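Local coordinates for leucine aminopeptidase 1, chloroplastic (Solanum lycopersicum, PDB 5D8N), which removes N-terminal amino acids, preferably leucine, from peptides as a magnesium-dependent homohexamer, and also acts as a molecular chaperone, at residues A[237-240]-A[241-245]; A[203-206]-A[207-211]; A[381-384]-A[385-388]. The protein carries 1 engineered substitution. All blocks are in the same frame, centred on the assembly; numbering follows the deposited sequence. Where two conformers were deposited one is given.

Contact 1: residues A[237-240]-A[241-245]; sequences KKIA and STYSD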
ATOM      1  N   LYS A 237      26.987  10.238  34.118  1.00 22.51           N
ATOM      2  CA  LYS A 237      27.727  10.231  35.377  1.00 24.97           C
ATOM      3  C   LYS A 237      29.236  10.181  35.185  1.00 24.92           C
ATOM      4  O   LYS A 237      29.988  10.787  35.959  1.00 24.33           O
ATOM      5  CB  LYS A 237      27.275   9.046  36.238  1.00 27.21           C
ATOM      6  CG  LYS A 237      25.918   9.296  36.862  1.00 31.85           C
ATOM      7  CD  LYS A 237      25.642   8.289  37.967  1.00 41.32           C
ATOM      8  CE  LYS A 237      24.869   7.083  37.504  1.00 54.51           C
ATOM      9  NZ  LYS A 237      24.708   6.132  38.640  1.00 68.59           N
ATOM     10  N   LYS A 238      29.665   9.500  34.129  0.52 23.32           N
ATOM     11  CA  LYS A 238      31.077   9.359  33.818  0.52 23.49           C
ATOM     12  C   LYS A 238      31.644  10.714  33.416  0.52 23.24           C
ATOM     13  O   LYS A 238      32.766  11.071  33.783  0.52 23.06           O
ATOM     14  CB  LYS A 238      31.258   8.351  32.679  0.52 24.91           C
ATOM     15  CG  LYS A 238      32.683   8.142  32.195  0.52 28.77           C
ATOM     16  CD  LYS A 238      32.728   7.169  31.018  0.52 31.04           C
ATOM     17  CE  LYS A 238      34.036   7.247  30.244  0.52 31.39           C
ATOM     18  NZ  LYS A 238      34.087   6.126  29.263  0.52 34.13           N
ATOM     19  N   ILE A 239      30.870  11.475  32.650  1.00 22.52           N
ATOM     20  CA  ILE A 239      31.305  12.811  32.267  1.00 23.05           C
ATOM     21  C   ILE A 239      31.452  13.642  33.536  1.00 23.61           C
ATOM     22  O   ILE A 239      32.433  14.338  33.703  1.00 24.72           O
ATOM     23  CB  ILE A 239      30.312  13.482  31.305  1.00 25.87           C
ATOM     24  CG1 ILE A 239      30.360  12.778  29.932  1.00 24.31           C
ATOM     25  CG2 ILE A 239      30.636  14.961  31.155  1.00 26.44           C
ATOM     26  CD1 ILE A 239      29.184  13.115  29.052  1.00 28.14           C
ATOM     27  N   ALA A 240      30.476  13.583  34.426  1.00 22.91           N
ATOM     28  CA  ALA A 240      30.515  14.422  35.627  1.00 25.28           C
ATOM     29  C   ALA A 240      31.688  14.010  36.515  1.00 26.37           C
ATOM     30  O   ALA A 240      32.336  14.855  37.106  1.00 27.71           O
ATOM     31  CB  ALA A 240      29.214  14.298  36.415  1.00 22.33           C
ATOM     32  N   SER A 241      31.947  12.711  36.578  1.00 25.00           N
ATOM     33  CA  SER A 241      33.019  12.183  37.391  1.00 27.87           C
ATOM     34  C   SER A 241      34.372  12.641  36.866  1.00 28.56           C
ATOM     35  O   SER A 241      35.232  13.061  37.639  1.00 27.06           O
ATOM     36  CB  SER A 241      32.953  10.658  37.407  1.00 29.47           C
ATOM     37  OG  SER A 241      34.089  10.183  38.097  1.00 37.05           O
ATOM     38  N   THR A 242      34.516  12.664  35.542  1.00 27.10           N
ATOM     39  CA  THR A 242      35.758  13.076  34.909  1.00 25.93           C
ATOM     40  C   THR A 242      36.013  14.555  35.184  1.00 28.01           C
ATOM     41  O   THR A 242      37.159  14.982  35.229  1.00 25.05           O
ATOM     42  CB  THR A 242      35.737  12.814  33.393  1.00 27.48           C
ATOM     43  OG1 THR A 242      35.504  11.422  33.160  1.00 28.91           O
ATOM     44  CG2 THR A 242      37.047  13.172  32.744  1.00 28.19           C
ATOM     45  N   TYR A 243      34.954  15.359  35.198  1.00 28.05           N
ATOM     46  CA  TYR A 243      35.118  16.809  35.259  1.00 27.41           C
ATOM     47  C   TYR A 243      34.415  17.373  36.500  1.00 24.99           C
ATOM     48  O   TYR A 243      33.720  18.390  36.427  1.00 21.76           O
ATOM     49  CB  TYR A 243      34.604  17.467  33.968  1.00 27.50           C
ATOM     50  CG  TYR A 243      35.212  16.922  32.685  1.00 26.46           C
ATOM     51  CD1 TYR A 243      36.506  17.273  32.297  1.00 28.79           C
ATOM     52  CD2 TYR A 243      34.479  16.107  31.843  1.00 26.47           C
ATOM     53  CE1 TYR A 243      37.091  16.737  31.160  1.00 26.29           C
ATOM     54  CE2 TYR A 243      35.048  15.560  30.706  1.00 27.17           C
ATOM     55  CZ  TYR A 243      36.364  15.857  30.393  1.00 27.15           C
ATOM     56  OH  TYR A 243      36.947  15.283  29.291  1.00 30.54           O
ATOM     57  N   SER A 244      34.596  16.690  37.626  1.00 25.38           N
ATOM     58  CA  SER A 244      33.735  16.889  38.787  1.00 31.01           C
ATOM     59  C   SER A 244      33.838  18.277  39.432  1.00 27.55           C
ATOM     60  O   SER A 244      32.953  18.682  40.176  1.00 27.44           O
ATOM     61  CB  SER A 244      34.011  15.817  39.853  1.00 31.29           C
ATOM     62  OG  SER A 244      35.357  15.909  40.259  1.00 32.21           O
ATOM     63  N   ASP A 245      34.884  19.032  39.133  1.00 27.99           N
ATOM     64  CA  ASP A 245      34.985  20.384  39.664  1.00 30.95           C
ATOM     65  C   ASP A 245      34.225  21.416  38.844  1.00 29.98           C
ATOM     66  O   ASP A 245      33.939  22.499  39.363  1.00 28.41           O
ATOM     67  CB  ASP A 245      36.447  20.817  39.800  1.00 37.41           C
ATOM     68  CG  ASP A 245      37.139  20.939  38.464  1.00 38.17           C
ATOM     69  OD1 ASP A 245      36.793  20.187  37.536  1.00 39.33           O
ATOM     70  OD2 ASP A 245      38.094  21.727  38.375  1.00 49.84           O
TER
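K237 begins the last turn of the helix, its carbonyl oxygen O taking the hydrogen bond of S241 N at 2.8 Å. Its long side chain leans the other way, back along the helix, where the ammonium pairs with E234 in a salt bridge. K238 contributes a carbonyl oxygen gripped twice. T242 N donates to K238 O at 2.9 Å, and the hydroxyl T242 OG1 donates to the same K238 O at 2.8 Å, the two donors coming from opposite faces of the carbonyl plane. The threonine can do this because its OG1 lies beside its own backbone N (chi1 -58°), folded back toward the preceding turn; a beta-branched polar residue thus serves an exposed helix end by spending its hydroxyl on the backbone.

I239 supplies both a polar and an apolar partner to Y243. Its O accepts Y243 N at 3.1 Å, while its methyl CG2 meets the ring atom CD2 of Y243 at 4.1 Å. The I239 carbonyl approaches this ring obliquely. T242 CG2 lies over the centre of one face of the tyrosine ring, 3.6 Å above its plane, so the two threonine branches divide polar and apolar duties. A240 closes the segment with a weaker bond, Y243 N reaching A240 O at 3.3 Å with a bent approach of 127°. That shared donor marks the place where the chain leaves the helix, Y243 being the first residue with non-helical backbone angles.

The small A240 suits the close approach of strand 247-252, resting its side chain on I247 and V249, and I239 also packs on I247. On the tyrosine side, Y243 OH bonds to E341 and K337 of helix 327-342, while D245 forms a salt bridge with R343 just beyond that helix.

Contact 2: residues A[203-206]-A[207-211]; sequences IKYA and EHVCA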
ATOM      1  N   ILE A 203      44.424  23.933  18.411  1.00 23.58           N
ATOM      2  CA  ILE A 203      44.442  22.524  18.104  1.00 25.05           C
ATOM      3  C   ILE A 203      43.840  21.758  19.274  1.00 27.22           C
ATOM      4  O   ILE A 203      43.094  20.806  19.062  1.00 28.31           O
ATOM      5  CB  ILE A 203      45.859  22.024  17.759  1.00 24.43           C
ATOM      6  CG1 ILE A 203      46.280  22.553  16.385  1.00 25.18           C
ATOM      7  CG2 ILE A 203      45.960  20.505  17.792  1.00 25.54           C
ATOM      8  CD1 ILE A 203      47.762  22.394  16.112  1.00 25.93           C
ATOM      9  N   LYS A 204      44.194  22.152  20.490  1.00 25.91           N
ATOM     10  CA  LYS A 204      43.712  21.494  21.685  1.00 26.45           C
ATOM     11  C   LYS A 204      42.177  21.648  21.784  1.00 25.14           C
ATOM     12  O   LYS A 204      41.464  20.723  22.207  1.00 23.07           O
ATOM     13  CB  LYS A 204      44.411  22.100  22.896  1.00 30.98           C
ATOM     14  CG  LYS A 204      44.470  21.199  24.107  1.00 42.60           C
ATOM     15  CD  LYS A 204      45.464  20.062  23.975  1.00 53.81           C
ATOM     16  CE  LYS A 204      45.953  19.621  25.347  1.00 70.92           C
ATOM     17  NZ  LYS A 204      44.862  19.352  26.335  1.00 76.56           N
ATOM     18  N   TYR A 205      41.692  22.851  21.507  1.00 24.13           N
ATOM     19  CA  TYR A 205      40.261  23.115  21.482  1.00 25.82           C
ATOM     20  C   TYR A 205      39.596  22.127  20.529  1.00 23.78           C
ATOM     21  O   TYR A 205      38.602  21.498  20.895  1.00 22.85           O
ATOM     22  CB  TYR A 205      39.972  24.564  21.059  1.00 28.80           C
ATOM     23  CG  TYR A 205      38.531  24.866  20.654  1.00 30.01           C
ATOM     24  CD1 TYR A 205      37.520  25.036  21.597  1.00 36.29           C
ATOM     25  CD2 TYR A 205      38.208  25.105  19.336  1.00 29.58           C
ATOM     26  CE1 TYR A 205      36.202  25.267  21.216  1.00 33.43           C
ATOM     27  CE2 TYR A 205      36.914  25.419  18.957  1.00 28.51           C
ATOM     28  CZ  TYR A 205      35.909  25.456  19.892  1.00 31.80           C
ATOM     29  OH  TYR A 205      34.618  25.765  19.497  1.00 34.07           O
ATOM     30  N   ALA A 206      40.154  21.999  19.329  1.00 22.43           N
ATOM     31  CA  ALA A 206      39.591  21.114  18.310  1.00 22.52           C
ATOM     32  C   ALA A 206      39.567  19.687  18.847  1.00 22.92           C
ATOM     33  O   ALA A 206      38.587  18.952  18.668  1.00 24.16           O
ATOM     34  CB  ALA A 206      40.393  21.172  17.016  1.00 21.45           C
ATOM     35  N   GLU A 207      40.656  19.292  19.498  1.00 21.55           N
ATOM     36  CA  GLU A 207      40.721  17.958  20.077  1.00 24.33           C
ATOM     37  C   GLU A 207      39.627  17.753  21.126  1.00 24.00           C
ATOM     38  O   GLU A 207      39.066  16.669  21.197  1.00 22.87           O
ATOM     39  CB  GLU A 207      42.106  17.635  20.658  1.00 23.60           C
ATOM     40  CG  GLU A 207      43.177  17.485  19.594  1.00 25.96           C
ATOM     41  CD  GLU A 207      44.589  17.394  20.163  1.00 29.56           C
ATOM     42  OE1 GLU A 207      44.916  18.194  21.054  1.00 28.52           O
ATOM     43  OE2 GLU A 207      45.368  16.516  19.739  1.00 33.02           O
ATOM     44  N   HIS A 208      39.355  18.772  21.935  1.00 21.89           N
ATOM     45  CA  HIS A 208      38.332  18.661  22.961  1.00 24.54           C
ATOM     46  C   HIS A 208      36.960  18.475  22.307  1.00 22.77           C
ATOM     47  O   HIS A 208      36.153  17.656  22.754  1.00 22.22           O
ATOM     48  CB  HIS A 208      38.301  19.907  23.854  1.00 25.28           C
ATOM     49  CG  HIS A 208      39.555  20.118  24.638  1.00 29.90           C
ATOM     50  ND1 HIS A 208      40.361  19.074  25.037  1.00 31.53           N
ATOM     51  CD2 HIS A 208      40.073  21.234  25.207  1.00 30.68           C
ATOM     52  CE1 HIS A 208      41.340  19.538  25.792  1.00 30.87           C
ATOM     53  NE2 HIS A 208      41.206  20.849  25.876  1.00 31.37           N
ATOM     54  N   VAL A 209      36.702  19.256  21.267  1.00 20.13           N
ATOM     55  CA  VAL A 209      35.443  19.143  20.565  1.00 20.61           C
ATOM     56  C   VAL A 209      35.332  17.743  19.947  1.00 19.60           C
ATOM     57  O   VAL A 209      34.293  17.103  20.068  1.00 18.02           O
ATOM     58  CB  VAL A 209      35.310  20.258  19.510  1.00 20.57           C
ATOM     59  CG1 VAL A 209      34.093  20.012  18.637  1.00 20.40           C
ATOM     60  CG2 VAL A 209      35.176  21.598  20.195  1.00 21.27           C
ATOM     61  N   CYS A 210      36.377  17.283  19.251  1.00 19.12           N
ATOM     62  CA  CYS A 210      36.356  15.957  18.627  1.00 18.18           C
ATOM     63  C   CYS A 210      36.021  14.868  19.631  1.00 18.36           C
ATOM     64  O   CYS A 210      35.332  13.913  19.296  1.00 18.15           O
ATOM     65  CB  CYS A 210      37.670  15.615  17.924  1.00 20.77           C
ATOM     66  SG  CYS A 210      37.993  16.603  16.426  1.00 22.59           S
ATOM     67  N   ALA A 211      36.543  14.959  20.850  1.00 18.96           N
ATOM     68  CA  ALA A 211      36.270  13.905  21.814  1.00 21.21           C
ATOM     69  C   ALA A 211      34.781  13.869  22.153  1.00 21.13           C
ATOM     70  O   ALA A 211      34.200  12.800  22.375  1.00 20.15           O
ATOM     71  CB  ALA A 211      37.130  14.074  23.070  1.00 23.43           C
TER
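I203, K204, Y205 and A206 accept hydrogen bonds from the amides four residues on, in order E207, H208, V209 and C210, the regular ladder of alpha-helix 197-221; C210 N to A206 O is the shortest at 2.8 Å. Small A206 and C210 face helix 152-170, resting on T164. K204 crosses the imidazole of H208 obliquely, its CG 3.7 Å from H208 NE2. H208 CG lies beside its own backbone N (chi1 -64°), folding the ring back over the preceding turn, and K204 O lies 3.1 Å above one face of that ring, toward its rim. An alanine in place of H208 would probably leave the K204 chain without the ring it crosses, and E341 and I342 of helix 327-342 without their contact. E207 extends past K204, its OE1 3.5 Å from K204 CD; the ammonium stays 5.4 Å from that oxygen (NZ to OE1), so no salt bridge forms, and a bound magnesium ion lies about 4 Å from the E207 side chain, too far for direct coordination. Y205 bonds through its OH to E524 and receives a CH-pi contact: V209 CG2 stands 4.1 Å from the ring centroid, 19° off the normal.

Contact 3: residues A[381-384]-A[385-388]; sequences VNNT and DAEG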
ATOM      1  N   VAL A 381      -3.025  11.384  22.377  1.00 18.94           N
ATOM      2  CA  VAL A 381      -1.949  10.771  21.616  1.00 22.08           C
ATOM      3  C   VAL A 381      -2.579  10.077  20.422  1.00 22.29           C
ATOM      4  O   VAL A 381      -2.894   8.904  20.484  1.00 25.07           O
ATOM      5  CB  VAL A 381      -1.108   9.826  22.497  1.00 23.65           C
ATOM      6  CG1 VAL A 381      -0.015   9.170  21.671  1.00 28.22           C
ATOM      7  CG2 VAL A 381      -0.489  10.595  23.646  1.00 24.77           C
ATOM      8  N   ASN A 382      -2.759  10.795  19.325  1.00 24.08           N
ATOM      9  CA  ASN A 382      -3.389  10.211  18.150  1.00 26.26           C
ATOM     10  C   ASN A 382      -2.417   9.361  17.333  1.00 33.76           C
ATOM     11  O   ASN A 382      -2.859   8.597  16.471  1.00 34.70           O
ATOM     12  CB  ASN A 382      -4.020  11.275  17.250  1.00 23.77           C
ATOM     13  CG  ASN A 382      -2.986  12.234  16.685  1.00 27.30           C
ATOM     14  OD1 ASN A 382      -2.162  12.765  17.420  1.00 28.96           O
ATOM     15  ND2 ASN A 382      -3.135  12.596  15.424  1.00 28.22           N
ATOM     16  N   ASN A 383      -1.118   9.480  17.599  1.00 31.53           N
ATOM     17  CA  ASN A 383      -0.140   8.713  16.830  1.00 36.39           C
ATOM     18  C   ASN A 383       1.026   8.281  17.715  1.00 33.09           C
ATOM     19  O   ASN A 383       1.824   9.123  18.139  1.00 31.60           O
ATOM     20  CB  ASN A 383       0.374   9.575  15.681  1.00 42.48           C
ATOM     21  CG  ASN A 383       1.346   8.852  14.772  1.00 52.32           C
ATOM     22  OD1 ASN A 383       1.353   7.634  14.662  1.00 58.28           O
ATOM     23  ND2 ASN A 383       2.179   9.625  14.104  1.00 59.55           N
ATOM     24  N   THR A 384       1.140   6.976  17.943  1.00 29.41           N
ATOM     25  CA  THR A 384       2.189   6.417  18.787  1.00 31.62           C
ATOM     26  C   THR A 384       3.576   6.326  18.141  1.00 33.83           C
ATOM     27  O   THR A 384       4.561   6.045  18.821  1.00 37.67           O
ATOM     28  CB  THR A 384       1.812   5.021  19.319  1.00 31.61           C
ATOM     29  OG1 THR A 384       1.485   4.169  18.220  1.00 33.12           O
ATOM     30  CG2 THR A 384       0.622   5.132  20.293  1.00 33.45           C
ATOM     31  N   ASP A 385       3.680   6.768  16.895  1.00 35.12           N
ATOM     32  CA  ASP A 385       4.974   6.921  16.243  1.00 36.74           C
ATOM     33  C   ASP A 385       5.571   8.307  16.468  1.00 38.05           C
ATOM     34  O   ASP A 385       6.707   8.577  16.063  1.00 37.22           O
ATOM     35  CB  ASP A 385       4.828   6.693  14.735  1.00 50.53           C
ATOM     36  CG  ASP A 385       4.597   5.227  14.368  1.00 64.05           C
ATOM     37  OD1 ASP A 385       4.810   4.317  15.206  1.00 68.30           O
ATOM     38  OD2 ASP A 385       4.145   5.007  13.223  1.00 69.00           O
ATOM     39  N   ALA A 386       4.822   9.189  17.122  1.00 29.06           N
ATOM     40  CA  ALA A 386       5.357  10.489  17.496  1.00 28.95           C
ATOM     41  C   ALA A 386       5.388  10.704  19.003  1.00 25.64           C
ATOM     42  O   ALA A 386       4.930  11.722  19.522  1.00 24.53           O
ATOM     43  CB  ALA A 386       4.555  11.584  16.803  1.00 30.24           C
ATOM     44  N   GLU A 387       6.003   9.778  19.722  1.00 26.94           N
ATOM     45  CA  GLU A 387       6.028   9.827  21.175  1.00 27.44           C
ATOM     46  C   GLU A 387       7.228  10.594  21.707  1.00 25.65           C
ATOM     47  O   GLU A 387       7.239  11.064  22.842  1.00 25.37           O
ATOM     48  CB  GLU A 387       5.965   8.412  21.759  1.00 31.42           C
ATOM     49  CG  GLU A 387       4.606   7.763  21.536  1.00 36.04           C
ATOM     50  CD  GLU A 387       4.396   6.428  22.248  1.00 43.51           C
ATOM     51  OE1 GLU A 387       5.268   5.976  23.024  1.00 42.17           O
ATOM     52  OE2 GLU A 387       3.321   5.831  22.024  1.00 45.46           O
ATOM     53  N   GLY A 388       8.242  10.748  20.871  1.00 23.53           N
ATOM     54  CA  GLY A 388       9.432  11.472  21.289  1.00 23.99           C
ATOM     55  C   GLY A 388       9.127  12.885  21.792  1.00 24.20           C
ATOM     56  O   GLY A 388       9.675  13.319  22.806  1.00 23.61           O
TER
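N383 and A386 close a type I beta turn: A386 N donates to N383 O at 3.2 Å. The N-H points well at the oxygen (161°), yet the donor stands above the carbonyl plane rather than on a lone pair. The asparagine side chain adds a second, weak bond, D385 N reaching N383 OD1 at 3.3 Å, which makes an Asx turn overlapping the beta turn. Having CG anti to the backbone N (chi1 -177°) brings the amide of N383 round to the amide nitrogen two residues on, a task that suits asparagine, whose short side chain ends in a carbonyl. N472 strengthens the corner from outside, its ND2 donating to both N383 O and A386 O.

Beyond these bonds the contacts are of van der Waals kind. The N383 amide crosses the D385 side chain at a slant, amide and carboxylate planes being 69° apart, and OD1 of N383 lies 3.6 Å from D385 CB. The small A386 puts its CB 4.1 Å from ND2 of N383 and also rests on T473. T384 and E387 run side by side in the same direction. E387 OE2 comes 3.2 Å from T384 CB and 3.3 Å from T384 CG2, while the glutamate's CG rests 3.2 Å from T384 O. Thus the threonine's carbon branch and backbone flank one side of a buried carboxylate, and M365 touches the same glutamate.

In the active enzyme D385 is a ligand of one magnesium ion and E387 of both, with D305 close to E387. In this structure the two carboxylates stand 7.1 Å apart (D385 OD1 to E387 OE2), so the loop is not arranged for both to grip one magnesium. This N-T-D-A-E-G-R sequence, ending in R389, predicted to be catalytic, is the M17 signature loop.

In the fold
None of the three contacts is wholly core. Contacts 1 and 2 are partly buried turns of consecutive helices, 229-242 and 197-221, with centres about 18 Å apart; they do not touch each other, but both lean on helix 327-342, where E341 bonds to the tyrosine of contact 1 and is touched by the histidine of contact 2. Contact 3 is a surface loop, about 35 Å and 38 Å, centre to centre, from contacts 1 and 2. Chemistry follows place: contact 2 is mid-helix, with a regular bond ladder; contact 1 is a helix end, where bonds bifurcate; contact 3 is a turn carrying acidic metal ligands.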